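Local coordinates for beta-galacturonidase (Eisenbergiella tayi, PDB 6NCW) that hydrolyses beta-galacturonides as a glycoside hydrolase of family 2, releasing galacturonic acid from the non-reducing end of its substrates, at the interface of chains A and B and the interface of chains A and C. Numbering follows the deposited sequence. Chains: chain A/B/C, Beta-galacturonidase.

Contact 1: the interface of chains A and B. Residues chain A 281, 283-284, 289, 291-292; chain B 281, 283-284, 289, 291-292, 295.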
# COMPACT_ATOMS: atom_id res chain seq x y z
N HIS A 281 8.76 7.21 -16.52
CA HIS A 281 7.38 7.32 -16.06
C HIS A 281 6.76 5.94 -16.19
O HIS A 281 7.08 5.23 -17.16
CB HIS A 281 6.60 8.35 -16.90
CG HIS A 281 5.18 8.56 -16.47
ND1 HIS A 281 4.20 7.60 -16.64
CD2 HIS A 281 4.56 9.63 -15.92
CE1 HIS A 281 3.04 8.08 -16.21
NE2 HIS A 281 3.24 9.30 -15.75
N GLN A 283 3.87 4.73 -17.07
CA GLN A 283 3.04 4.43 -18.22
C GLN A 283 3.71 4.76 -19.54
O GLN A 283 3.34 4.20 -20.57
CB GLN A 283 1.72 5.21 -18.20
CG GLN A 283 0.71 4.80 -17.14
CD GLN A 283 -0.53 5.67 -17.27
OE1 GLN A 283 -0.60 6.74 -16.69
NE2 GLN A 283 -1.48 5.25 -18.11
N PHE A 284 4.66 5.70 -19.54
CA PHE A 284 5.20 6.23 -20.79
C PHE A 284 6.66 5.89 -20.99
O PHE A 284 7.22 6.26 -22.03
CB PHE A 284 4.98 7.75 -20.84
CG PHE A 284 3.55 8.15 -20.55
CD1 PHE A 284 2.53 7.65 -21.35
CD2 PHE A 284 3.23 8.97 -19.47
CE1 PHE A 284 1.19 7.98 -21.09
CE2 PHE A 284 1.92 9.30 -19.20
CZ PHE A 284 0.89 8.80 -20.01
N PRO A 289 4.74 12.39 -22.83
CA PRO A 289 4.09 13.44 -23.62
C PRO A 289 4.17 14.78 -22.92
O PRO A 289 4.50 14.90 -21.73
CB PRO A 289 2.64 12.96 -23.70
CG PRO A 289 2.45 12.24 -22.41
CD PRO A 289 3.75 11.52 -22.18
N SER A 291 1.98 16.72 -21.75
CA SER A 291 1.19 16.87 -20.53
C SER A 291 1.94 16.32 -19.32
O SER A 291 1.85 16.89 -18.22
CB SER A 291 -0.16 16.17 -20.70
OG SER A 291 -0.93 16.83 -21.68
N ALA A 292 2.65 15.21 -19.50
CA ALA A 292 3.39 14.60 -18.40
C ALA A 292 4.62 15.43 -18.04
O ALA A 292 4.97 15.57 -16.86
CB ALA A 292 3.78 13.17 -18.77
N HIS B 281 -8.09 10.52 -15.09
CA HIS B 281 -6.72 10.07 -14.88
C HIS B 281 -6.18 10.88 -13.72
O HIS B 281 -6.48 12.08 -13.63
CB HIS B 281 -5.85 10.28 -16.13
CG HIS B 281 -4.47 9.71 -16.03
ND1 HIS B 281 -3.48 10.25 -15.25
CD2 HIS B 281 -3.90 8.65 -16.66
CE1 HIS B 281 -2.37 9.54 -15.37
NE2 HIS B 281 -2.60 8.56 -16.22
N GLN B 283 -3.26 12.14 -13.04
CA GLN B 283 -2.42 13.27 -13.40
C GLN B 283 -3.10 14.24 -14.36
O GLN B 283 -2.74 15.42 -14.36
CB GLN B 283 -1.11 12.80 -14.06
CG GLN B 283 -0.13 12.03 -13.16
CD GLN B 283 1.19 11.81 -13.89
OE1 GLN B 283 1.40 10.76 -14.49
NE2 GLN B 283 2.06 12.82 -13.88
N PHE B 284 -4.03 13.78 -15.20
CA PHE B 284 -4.51 14.60 -16.31
C PHE B 284 -5.97 15.01 -16.19
O PHE B 284 -6.46 15.75 -17.05
CB PHE B 284 -4.26 13.85 -17.64
CG PHE B 284 -2.84 13.37 -17.79
CD1 PHE B 284 -1.78 14.25 -17.60
CD2 PHE B 284 -2.56 12.03 -18.02
CE1 PHE B 284 -0.45 13.82 -17.69
CE2 PHE B 284 -1.24 11.58 -18.13
CZ PHE B 284 -0.18 12.48 -17.96
N PRO B 289 -3.71 13.08 -22.58
CA PRO B 289 -2.98 13.15 -23.84
C PRO B 289 -3.13 11.89 -24.68
O PRO B 289 -3.54 10.82 -24.21
CB PRO B 289 -1.53 13.34 -23.39
CG PRO B 289 -1.47 12.68 -22.05
CD PRO B 289 -2.81 12.98 -21.42
N SER B 291 -0.91 9.85 -25.71
CA SER B 291 -0.19 8.71 -25.13
C SER B 291 -1.01 8.03 -24.03
O SER B 291 -0.96 6.80 -23.88
CB SER B 291 1.15 9.16 -24.54
OG SER B 291 1.97 9.76 -25.52
N ALA B 292 -1.76 8.80 -23.25
CA ALA B 292 -2.53 8.18 -22.17
C ALA B 292 -3.75 7.44 -22.71
O ALA B 292 -4.11 6.36 -22.21
CB ALA B 292 -2.91 9.24 -21.13
N HIS B 295 -2.47 4.17 -24.26
CA HIS B 295 -2.13 3.27 -23.17
C HIS B 295 -3.37 2.56 -22.64
O HIS B 295 -3.39 1.33 -22.52
CB HIS B 295 -1.43 4.02 -22.04
CG HIS B 295 -0.82 3.10 -21.03
ND1 HIS B 295 -1.44 2.76 -19.85
CD2 HIS B 295 0.34 2.39 -21.06
CE1 HIS B 295 -0.68 1.91 -19.18
NE2 HIS B 295 0.40 1.66 -19.90
O HOH W 1 4.49 13.09 -15.32
O HOH W 2 -3.86 6.28 -19.31
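The side-chain amide nitrogen NE2 of A:Gln283 has two partners among the groups at hand: ND1 of B:His295 at 3.0 Å, a likely hydrogen bond, and a water at 2.9 Å that also contacts the B:Ala292 carbonyl. The B:His295 imidazole stands across the amide, with A:Gln283 CG over one face. On the same amide, OE1 takes the N-H of B:His281 NE2 at 2.7 Å. That bond is nearly straight (168° at H), lies in the ring plane and lands on a lone pair of OE1. Behind it, B:His281 ND1 accepts the backbone N-H of B:Gln283 at 2.9 Å, which fixes the rotation of the imidazole and suggests that NE2 carries the proton. With CG anti to the backbone N (chi1 -174°), B:His281 meets the extended glutamine tip to tip, ring and amide being close to coplanar. The two-fold axis of this homomeric interface repeats the pair, A:His281 NE2 reaching B:Gln283 OE1 at 2.7 Å, and B:Gln283 NE2 turns to a water shared with the A:Ala292 carbonyl, near the start of helix 290-302. Beside this polar pairing A:Phe284 and B:Phe284 meet rim to rim, CZ to CE2 at 4.0 Å. A:Phe284 lies between A:Pro289 CD and A:Gln283 CB, and its leading edge meets the opposing helix start, where A:Phe284 CE1 is 3.7 Å from B:Ser291 CB.

Contact 2: the interface of chains A and C. Residues chain A 471, 482, 522-528; chain C 471, 482, 522-528.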
# COMPACT_ATOMS: atom_id res chain seq x y z
N ILE A 471 10.65 4.11 0.35
CA ILE A 471 9.59 3.40 -0.37
C ILE A 471 8.27 4.06 0.03
O ILE A 471 7.90 4.03 1.20
CB ILE A 471 9.59 1.90 -0.04
CG1 ILE A 471 10.93 1.26 -0.44
CG2 ILE A 471 8.41 1.23 -0.75
CD1 ILE A 471 11.20 -0.11 0.25
N TRP A 482 14.69 3.42 4.51
CA TRP A 482 13.65 3.12 3.52
C TRP A 482 12.27 3.64 3.95
O TRP A 482 11.37 3.69 3.12
CB TRP A 482 13.54 1.63 3.16
CG TRP A 482 14.83 1.06 2.54
CD1 TRP A 482 15.69 0.15 3.10
CD2 TRP A 482 15.38 1.38 1.25
NE1 TRP A 482 16.74 -0.12 2.24
CE2 TRP A 482 16.57 0.62 1.10
CE3 TRP A 482 15.00 2.24 0.21
CZ2 TRP A 482 17.37 0.71 -0.05
CZ3 TRP A 482 15.79 2.31 -0.93
CH2 TRP A 482 16.96 1.56 -1.04
N PHE A 522 18.75 -5.13 -8.89
CA PHE A 522 17.69 -5.41 -7.92
C PHE A 522 18.21 -5.51 -6.48
O PHE A 522 17.52 -5.13 -5.53
CB PHE A 522 16.97 -6.71 -8.32
CG PHE A 522 17.67 -7.94 -7.83
CD1 PHE A 522 18.72 -8.49 -8.55
CD2 PHE A 522 17.34 -8.51 -6.60
CE1 PHE A 522 19.42 -9.59 -8.08
CE2 PHE A 522 18.03 -9.62 -6.11
CZ PHE A 522 19.08 -10.15 -6.85
N GLY A 523 19.42 -6.04 -6.29
CA GLY A 523 19.88 -6.34 -4.93
C GLY A 523 19.94 -5.12 -4.04
O GLY A 523 19.67 -5.20 -2.83
N SER A 524 20.28 -3.97 -4.61
CA SER A 524 20.37 -2.72 -3.86
C SER A 524 19.26 -1.75 -4.24
O SER A 524 19.35 -0.58 -3.88
CB SER A 524 21.72 -2.05 -4.10
OG SER A 524 21.86 -1.74 -5.47
N ARG A 525 18.24 -2.21 -4.97
CA ARG A 525 17.21 -1.33 -5.51
C ARG A 525 15.84 -1.94 -5.25
O ARG A 525 15.29 -2.64 -6.12
CB ARG A 525 17.42 -1.08 -7.01
CG ARG A 525 18.64 -0.25 -7.35
CD ARG A 525 18.46 1.17 -6.88
NE ARG A 525 19.61 2.03 -7.18
CZ ARG A 525 20.60 2.28 -6.32
NH1 ARG A 525 20.57 1.73 -5.11
NH2 ARG A 525 21.60 3.10 -6.66
N PRO A 526 15.26 -1.70 -4.07
CA PRO A 526 13.91 -2.22 -3.78
C PRO A 526 12.95 -1.97 -4.93
O PRO A 526 12.96 -0.90 -5.55
CB PRO A 526 13.49 -1.45 -2.52
CG PRO A 526 14.79 -1.09 -1.85
CD PRO A 526 15.80 -0.88 -2.98
N ARG A 527 12.13 -2.99 -5.23
CA ARG A 527 11.14 -2.95 -6.30
C ARG A 527 11.76 -2.84 -7.69
O ARG A 527 11.05 -2.51 -8.65
CB ARG A 527 10.14 -1.80 -6.11
CG ARG A 527 9.64 -1.57 -4.67
CD ARG A 527 8.55 -0.50 -4.66
NE ARG A 527 9.13 0.79 -4.97
CZ ARG A 527 8.53 1.73 -5.68
NH1 ARG A 527 7.31 1.53 -6.17
NH2 ARG A 527 9.16 2.88 -5.92
N THR A 528 13.06 -3.12 -7.84
CA THR A 528 13.81 -2.84 -9.07
C THR A 528 13.51 -1.41 -9.53
O THR A 528 13.15 -1.13 -10.68
CB THR A 528 13.49 -3.88 -10.17
OG1 THR A 528 13.76 -5.20 -9.66
CG2 THR A 528 14.38 -3.70 -11.41
N ILE C 471 8.19 -7.71 -1.86
CA ILE C 471 7.59 -6.66 -1.04
C ILE C 471 6.08 -6.81 -1.17
O ILE C 471 5.54 -6.64 -2.26
CB ILE C 471 8.07 -5.27 -1.47
CG1 ILE C 471 9.60 -5.19 -1.31
CG2 ILE C 471 7.37 -4.20 -0.64
CD1 ILE C 471 10.23 -4.00 -2.02
N TRP C 482 11.47 -8.49 -6.61
CA TRP C 482 10.80 -7.83 -5.47
C TRP C 482 9.29 -7.78 -5.67
O TRP C 482 8.55 -7.57 -4.70
CB TRP C 482 11.35 -6.42 -5.19
CG TRP C 482 12.80 -6.37 -4.79
CD1 TRP C 482 13.83 -5.82 -5.49
CD2 TRP C 482 13.38 -6.89 -3.59
NE1 TRP C 482 15.00 -5.96 -4.81
CE2 TRP C 482 14.76 -6.62 -3.64
CE3 TRP C 482 12.86 -7.57 -2.47
CZ2 TRP C 482 15.63 -6.99 -2.61
CZ3 TRP C 482 13.74 -7.94 -1.45
CH2 TRP C 482 15.10 -7.66 -1.54
N PHE C 522 20.63 -2.35 5.71
CA PHE C 522 19.58 -1.68 4.95
C PHE C 522 19.83 -1.77 3.43
O PHE C 522 18.88 -1.86 2.66
CB PHE C 522 19.48 -0.20 5.40
CG PHE C 522 20.54 0.68 4.78
CD1 PHE C 522 21.81 0.75 5.33
CD2 PHE C 522 20.28 1.38 3.59
CE1 PHE C 522 22.80 1.52 4.72
CE2 PHE C 522 21.26 2.16 2.99
CZ PHE C 522 22.53 2.22 3.55
N GLY C 523 21.10 -1.75 3.00
CA GLY C 523 21.37 -1.61 1.57
C GLY C 523 20.80 -2.72 0.71
O GLY C 523 20.45 -2.50 -0.45
N SER C 524 20.70 -3.93 1.27
CA SER C 524 20.23 -5.12 0.56
C SER C 524 18.95 -5.65 1.17
O SER C 524 18.57 -6.80 0.89
CB SER C 524 21.30 -6.21 0.60
OG SER C 524 21.52 -6.62 1.94
N ARG C 525 18.28 -4.86 2.00
CA ARG C 525 17.11 -5.31 2.76
C ARG C 525 16.07 -4.19 2.70
O ARG C 525 16.03 -3.31 3.57
CB ARG C 525 17.49 -5.65 4.20
CG ARG C 525 18.41 -6.87 4.37
CD ARG C 525 17.64 -8.15 4.03
NE ARG C 525 18.40 -9.39 4.16
CZ ARG C 525 19.08 -9.97 3.17
NH1 ARG C 525 19.11 -9.41 1.98
NH2 ARG C 525 19.72 -11.12 3.37
N PRO C 526 15.23 -4.17 1.67
CA PRO C 526 14.19 -3.13 1.57
C PRO C 526 13.38 -3.04 2.85
O PRO C 526 13.06 -4.06 3.47
CB PRO C 526 13.32 -3.60 0.40
CG PRO C 526 14.27 -4.38 -0.49
CD PRO C 526 15.30 -5.02 0.46
N ARG C 527 13.04 -1.81 3.24
CA ARG C 527 12.27 -1.53 4.46
C ARG C 527 13.03 -1.92 5.73
O ARG C 527 12.42 -2.03 6.79
CB ARG C 527 10.91 -2.22 4.43
CG ARG C 527 10.19 -2.16 3.05
CD ARG C 527 8.78 -2.76 3.11
NE ARG C 527 8.84 -4.17 3.47
CZ ARG C 527 8.09 -4.73 4.40
NH1 ARG C 527 7.18 -4.00 5.05
NH2 ARG C 527 8.23 -6.03 4.68
N THR C 528 14.35 -2.12 5.63
CA THR C 528 15.15 -2.70 6.72
C THR C 528 14.43 -3.96 7.25
O THR C 528 14.22 -4.14 8.45
CB THR C 528 15.43 -1.67 7.83
OG1 THR C 528 16.06 -0.52 7.26
CG2 THR C 528 16.39 -2.21 8.94
O HOH W 3 20.59 0.37 -1.61
O HOH W 4 19.04 -7.91 -1.70
O HOH W 5 17.82 -3.40 -1.39
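A:Trp482 sets CG anti to its carbonyl carbon (chi1 -61°), and a chi2 of 112° turns the indole so that its N-H edge faces the other chain. A:Trp482 NE1 thereby donates to the backbone carbonyl O of C:Phe522 at 2.8 Å. The bond is almost linear (177° at H) and lies in the indole plane, but the donor stands above the carbonyl plane rather than on a lone pair. C:Trp482 NE1 repeats it to A:Phe522 O at 2.7 Å, as expected for this two-fold interface between copies of one protein. Each indole is held from its own side: A:Pro526 CG rests on one face of A:Trp482, and C:Pro526 CG on one face of C:Trp482, both offset toward the rim. The CB side packs on the opposing backbone, A:Trp482 CB lying 3.6 Å from C:Arg527 CA. The A:Pro526 and C:Pro526 rings cross obliquely at the centre, with their CG atoms 3.6 Å apart. On the flank, A:Ile471 CD1 touches the aliphatic C:Arg527 CG at 3.6 Å. Waters join the 3-10 turns 519-524, one of them shared by the A:Gly523 and C:Gly523 carbonyls. A:Arg525, a residue that binds galacturonate, follows directly; its side chain takes little part across the interface, but it folds back so that the guanidinium NH1 donates to the A:Ser524 carbonyl O at 2.9 Å.

Contact 3: the interface of chains A and C. Residues chain A 516, 519, 527-529, 537; chain C 474, 476, 480-481.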
# COMPACT_ATOMS: atom_id res chain seq x y z
N ARG A 516 12.44 3.37 -12.78
CA ARG A 516 12.71 1.96 -13.05
C ARG A 516 14.17 1.78 -13.43
O ARG A 516 14.74 2.59 -14.15
CB ARG A 516 11.78 1.47 -14.18
CG ARG A 516 12.09 0.06 -14.74
CD ARG A 516 11.73 -1.06 -13.73
NE ARG A 516 10.28 -1.14 -13.55
CZ ARG A 516 9.66 -1.57 -12.45
NH1 ARG A 516 10.36 -1.92 -11.37
NH2 ARG A 516 8.33 -1.61 -12.44
N ASP A 519 17.31 -5.00 -14.23
CA ASP A 519 17.15 -6.16 -13.35
C ASP A 519 18.42 -6.49 -12.59
O ASP A 519 18.34 -6.97 -11.44
CB ASP A 519 16.71 -7.37 -14.19
CG ASP A 519 15.33 -7.19 -14.84
OD1 ASP A 519 14.45 -6.48 -14.27
OD2 ASP A 519 15.12 -7.78 -15.93
N ARG A 527 12.13 -2.99 -5.23
CA ARG A 527 11.14 -2.95 -6.30
C ARG A 527 11.76 -2.84 -7.69
O ARG A 527 11.05 -2.51 -8.65
CB ARG A 527 10.14 -1.80 -6.11
CG ARG A 527 9.64 -1.57 -4.67
CD ARG A 527 8.55 -0.50 -4.66
NE ARG A 527 9.13 0.79 -4.97
CZ ARG A 527 8.53 1.73 -5.68
NH1 ARG A 527 7.31 1.53 -6.17
NH2 ARG A 527 9.16 2.88 -5.92
N THR A 528 13.06 -3.12 -7.84
CA THR A 528 13.81 -2.84 -9.07
C THR A 528 13.51 -1.41 -9.53
O THR A 528 13.15 -1.13 -10.68
CB THR A 528 13.49 -3.88 -10.17
OG1 THR A 528 13.76 -5.20 -9.66
CG2 THR A 528 14.38 -3.70 -11.41
N MET A 529 13.61 -0.50 -8.56
CA MET A 529 13.42 0.93 -8.73
C MET A 529 14.54 1.62 -7.98
O MET A 529 15.02 1.09 -6.97
CB MET A 529 12.08 1.44 -8.17
CG MET A 529 10.84 0.81 -8.74
SD MET A 529 10.43 1.32 -10.43
CE MET A 529 9.87 3.01 -10.15
N GLU A 537 7.00 7.03 -8.36
CA GLU A 537 6.94 6.95 -9.82
C GLU A 537 5.60 7.44 -10.34
O GLU A 537 5.52 7.90 -11.47
CB GLU A 537 7.24 5.53 -10.33
CG GLU A 537 6.24 4.43 -9.91
CD GLU A 537 6.56 3.82 -8.55
OE1 GLU A 537 7.17 4.52 -7.71
OE2 GLU A 537 6.22 2.63 -8.32
N TYR C 474 3.72 -4.97 -3.83
CA TYR C 474 4.36 -4.55 -5.08
C TYR C 474 4.11 -5.62 -6.12
O TYR C 474 4.66 -6.72 -6.04
CB TYR C 474 5.85 -4.27 -4.92
CG TYR C 474 6.40 -3.63 -6.18
CD1 TYR C 474 5.86 -2.44 -6.65
CD2 TYR C 474 7.43 -4.22 -6.92
CE1 TYR C 474 6.33 -1.84 -7.81
CE2 TYR C 474 7.91 -3.63 -8.09
CZ TYR C 474 7.36 -2.43 -8.52
OH TYR C 474 7.80 -1.82 -9.67
N THR C 476 3.58 -6.15 -10.53
CA THR C 476 3.71 -5.47 -11.81
C THR C 476 3.67 -6.50 -12.93
O THR C 476 4.20 -7.62 -12.75
CB THR C 476 5.00 -4.63 -11.94
OG1 THR C 476 5.17 -4.23 -13.31
CG2 THR C 476 6.25 -5.42 -11.47
N VAL C 480 9.12 -7.97 -12.22
CA VAL C 480 10.47 -7.65 -11.77
C VAL C 480 10.74 -8.29 -10.39
O VAL C 480 9.83 -8.60 -9.61
CB VAL C 480 10.69 -6.13 -11.72
CG1 VAL C 480 10.35 -5.52 -13.06
CG2 VAL C 480 9.84 -5.48 -10.61
N LYS C 481 12.02 -8.49 -10.11
CA LYS C 481 12.41 -8.94 -8.78
C LYS C 481 11.93 -7.94 -7.74
O LYS C 481 11.91 -6.73 -7.98
CB LYS C 481 13.92 -9.15 -8.72
CG LYS C 481 14.36 -10.45 -9.40
CD LYS C 481 15.85 -10.74 -9.22
CE LYS C 481 16.22 -12.08 -9.85
NZ LYS C 481 17.65 -12.43 -9.65
O HOH W 6 6.57 0.55 -10.42
O HOH W 7 14.18 -7.29 -11.73
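This is a homomeric, two-fold symmetric interface in which a tyrosine of chain C inserts among arginines of chain A, helping to join two copies within the deposited tetramer. C:Tyr474, CG anti to the backbone N (chi1 -171°), points its phenol at the A:Arg516 guanidinium, tip to tip with the planes 50° apart. A:Arg516 NH2 donates to the phenol oxygen OH of C:Tyr474 at 2.8 Å, near the guanidinium plane, while NH1 adds a weak bond to the same oxygen. Bends at chi2 and chi3 bring the guanidinium there, and A:Arg516 NH1 also donates to the A:Thr528 carbonyl O at 3.0 Å, which steadies it from within chain A. A:Met529 SD covers one guanidinium face and C:Val480 CG1 the other. Across the tyrosine ring passes A:Arg527, whose CB lies over the face, 3.7 Å from the centroid of C:Tyr474, in a CH-pi contact. The far end of A:Arg527 is fixed by A:Glu537 in an end-on salt bridge, NH1 to OE2 at 2.6 Å, the latter through its syn lone pair, and NH2 to OE1 at 3.1 Å. A water connects OE2 to the phenol, so the carboxylate could also help to polarise that hydroxyl. At the other end A:Thr528 OG1 donates to the carbonyl O of C:Lys481 at 2.9 Å, and a second water joins this hydroxyl, A:Asp519 OD1 and the backbone N of C:Lys481, the last at 3.0 Å.

Contact 4: the interface of chains A and B. Residues chain A 290, 294, 298, 301, 322, 325-326; chain B 18-20, 36, 38.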
# COMPACT_ATOMS: atom_id res chain seq x y z
N PHE A 290 3.89 15.82 -23.71
CA PHE A 290 3.86 17.19 -23.23
C PHE A 290 3.16 17.33 -21.88
O PHE A 290 3.68 17.96 -20.96
CB PHE A 290 3.16 18.04 -24.30
CG PHE A 290 2.73 19.40 -23.83
CD1 PHE A 290 3.65 20.45 -23.80
CD2 PHE A 290 1.40 19.64 -23.49
CE1 PHE A 290 3.25 21.73 -23.39
CE2 PHE A 290 0.99 20.89 -23.09
CZ PHE A 290 1.92 21.94 -23.03
N GLN A 294 4.91 18.79 -18.44
CA GLN A 294 4.47 19.98 -17.74
C GLN A 294 3.99 19.64 -16.33
O GLN A 294 4.22 20.41 -15.39
CB GLN A 294 3.38 20.69 -18.55
CG GLN A 294 2.94 22.03 -17.97
CD GLN A 294 4.11 22.95 -17.68
OE1 GLN A 294 5.20 22.81 -18.24
NE2 GLN A 294 3.90 23.92 -16.79
N MET A 298 5.44 21.47 -13.07
CA MET A 298 4.63 22.17 -12.08
C MET A 298 4.88 21.66 -10.66
O MET A 298 4.86 22.44 -9.71
CB MET A 298 3.14 22.07 -12.44
CG MET A 298 2.80 22.83 -13.71
SD MET A 298 1.03 22.94 -14.08
CE MET A 298 0.52 21.19 -14.14
N LYS A 301 8.31 23.20 -9.81
CA LYS A 301 8.13 24.60 -9.43
C LYS A 301 7.45 24.74 -8.06
O LYS A 301 7.82 25.61 -7.28
CB LYS A 301 7.33 25.36 -10.50
CG LYS A 301 8.16 25.70 -11.73
CD LYS A 301 7.32 25.95 -13.00
CE LYS A 301 6.14 26.90 -12.76
NZ LYS A 301 5.41 27.27 -14.05
N LEU A 322 10.07 23.87 -22.76
CA LEU A 322 9.24 24.25 -21.62
C LEU A 322 10.07 24.85 -20.50
O LEU A 322 9.57 25.68 -19.73
CB LEU A 322 8.45 23.04 -21.12
CG LEU A 322 7.33 22.57 -22.05
CD1 LEU A 322 6.95 21.10 -21.76
CD2 LEU A 322 6.10 23.47 -21.94
N GLU A 325 10.71 28.54 -21.67
CA GLU A 325 9.53 29.37 -21.46
C GLU A 325 9.25 29.66 -19.99
O GLU A 325 8.59 30.66 -19.70
CB GLU A 325 8.29 28.70 -22.07
CG GLU A 325 8.34 28.66 -23.58
CD GLU A 325 7.20 27.90 -24.20
OE1 GLU A 325 7.41 27.33 -25.29
OE2 GLU A 325 6.08 27.88 -23.63
N GLN A 326 9.71 28.82 -19.06
CA GLN A 326 9.38 29.02 -17.65
C GLN A 326 10.57 29.49 -16.81
O GLN A 326 10.42 29.68 -15.61
CB GLN A 326 8.77 27.73 -17.07
CG GLN A 326 7.37 27.47 -17.67
CD GLN A 326 6.76 26.09 -17.31
OE1 GLN A 326 5.91 26.00 -16.43
NE2 GLN A 326 7.15 25.05 -18.02
N SER B 18 -1.91 22.84 -26.89
CA SER B 18 -0.56 22.28 -26.84
C SER B 18 0.46 23.37 -26.53
O SER B 18 1.48 23.50 -27.20
CB SER B 18 -0.20 21.56 -28.15
OG SER B 18 -1.09 20.49 -28.43
N ALA B 19 0.16 24.18 -25.51
CA ALA B 19 1.00 25.33 -25.17
C ALA B 19 0.68 25.75 -23.75
O ALA B 19 -0.34 25.35 -23.19
CB ALA B 19 0.77 26.52 -26.11
N LEU B 20 1.54 26.60 -23.19
CA LEU B 20 1.28 27.25 -21.91
C LEU B 20 0.48 28.53 -22.12
O LEU B 20 0.84 29.37 -22.95
CB LEU B 20 2.60 27.57 -21.20
CG LEU B 20 3.54 26.37 -20.99
CD1 LEU B 20 4.77 26.74 -20.17
CD2 LEU B 20 2.76 25.22 -20.33
N GLN B 36 1.87 30.20 -15.41
CA GLN B 36 1.79 29.58 -16.73
C GLN B 36 1.25 28.16 -16.58
O GLN B 36 1.75 27.39 -15.75
CB GLN B 36 3.15 29.54 -17.40
CG GLN B 36 3.74 30.90 -17.69
CD GLN B 36 5.23 30.81 -17.89
OE1 GLN B 36 5.96 30.52 -16.94
NE2 GLN B 36 5.68 31.00 -19.13
N PRO B 38 -0.74 24.53 -18.51
CA PRO B 38 -0.89 23.79 -19.77
C PRO B 38 -2.31 23.82 -20.30
O PRO B 38 -3.28 23.71 -19.54
CB PRO B 38 -0.49 22.36 -19.40
CG PRO B 38 -0.87 22.25 -17.92
CD PRO B 38 -0.57 23.63 -17.35
O HOH W 8 3.71 27.24 -25.03
O HOH W 9 3.02 26.54 -13.73
O HOH W 10 4.42 30.03 -14.08
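In the two-fold interface between enzyme copies A and B, perhaps also the biological one, helices 290-302 and 317-326 of the family 2 TIM-barrel domain in chain A receive strands 19-26 and 35-39 of chain B. The tight part centres on B:Leu20, whose branches divide between two glutamines: CD1 meets A:Gln326 CD at 3.5 Å and CD2 meets A:Gln294 CD at 3.7 Å. Those amides are paired within chain A, A:Gln294 NE2 to A:Gln326 OE1 at 2.9 Å and A:Gln326 NE2 back to A:Gln294 OE1, so the leucine packs on polar groups whose bonds are made. A:Lys301 NZ also donates to A:Gln326 OE1, on a lone pair. B:Pro38 continues the packing, CB against A:Gln294 CG and CD 3.7 Å from the A:Met298 sulfur SD. B:Gln36 runs past A:Gln326 in the opposite direction, amide planes 87° apart, and sends NE2 to the carbonyl O of A:Glu325 at 3.0 Å and 178° at H. The looser side is water-mediated: NZ of A:Lys301 is 4.0 Å from B:Gln36 O and is linked to chain B through two waters. Near B:Ala19, another water joins the A:Glu325 carboxylate OE2, at 2.8 Å, to the backbone N of B:Leu20.

Contacts 1 and 4 belong to the A–B interface, their C-alpha centres about 15 Å apart, and both use helix 290-302: residues 291, 292 and, from chain B, 295 in contact 1, but 290, 294, 298 and 301 in contact 4. Contacts 2 and 3 form part of the A–C interface, about 10 Å apart, and share A:Arg527 and A:Thr528 of the 3-10 turn 526-528. Contact 1 lies about 27 Å from contact 2, and contacts 2 and 4 are about 35 Å apart. Chain A thus meets two neighbours through separate surfaces, consistent with the four-copy assembly; contact 2 includes galacturonate-binding A:Arg525, possibly coupling assembly to active-site shape.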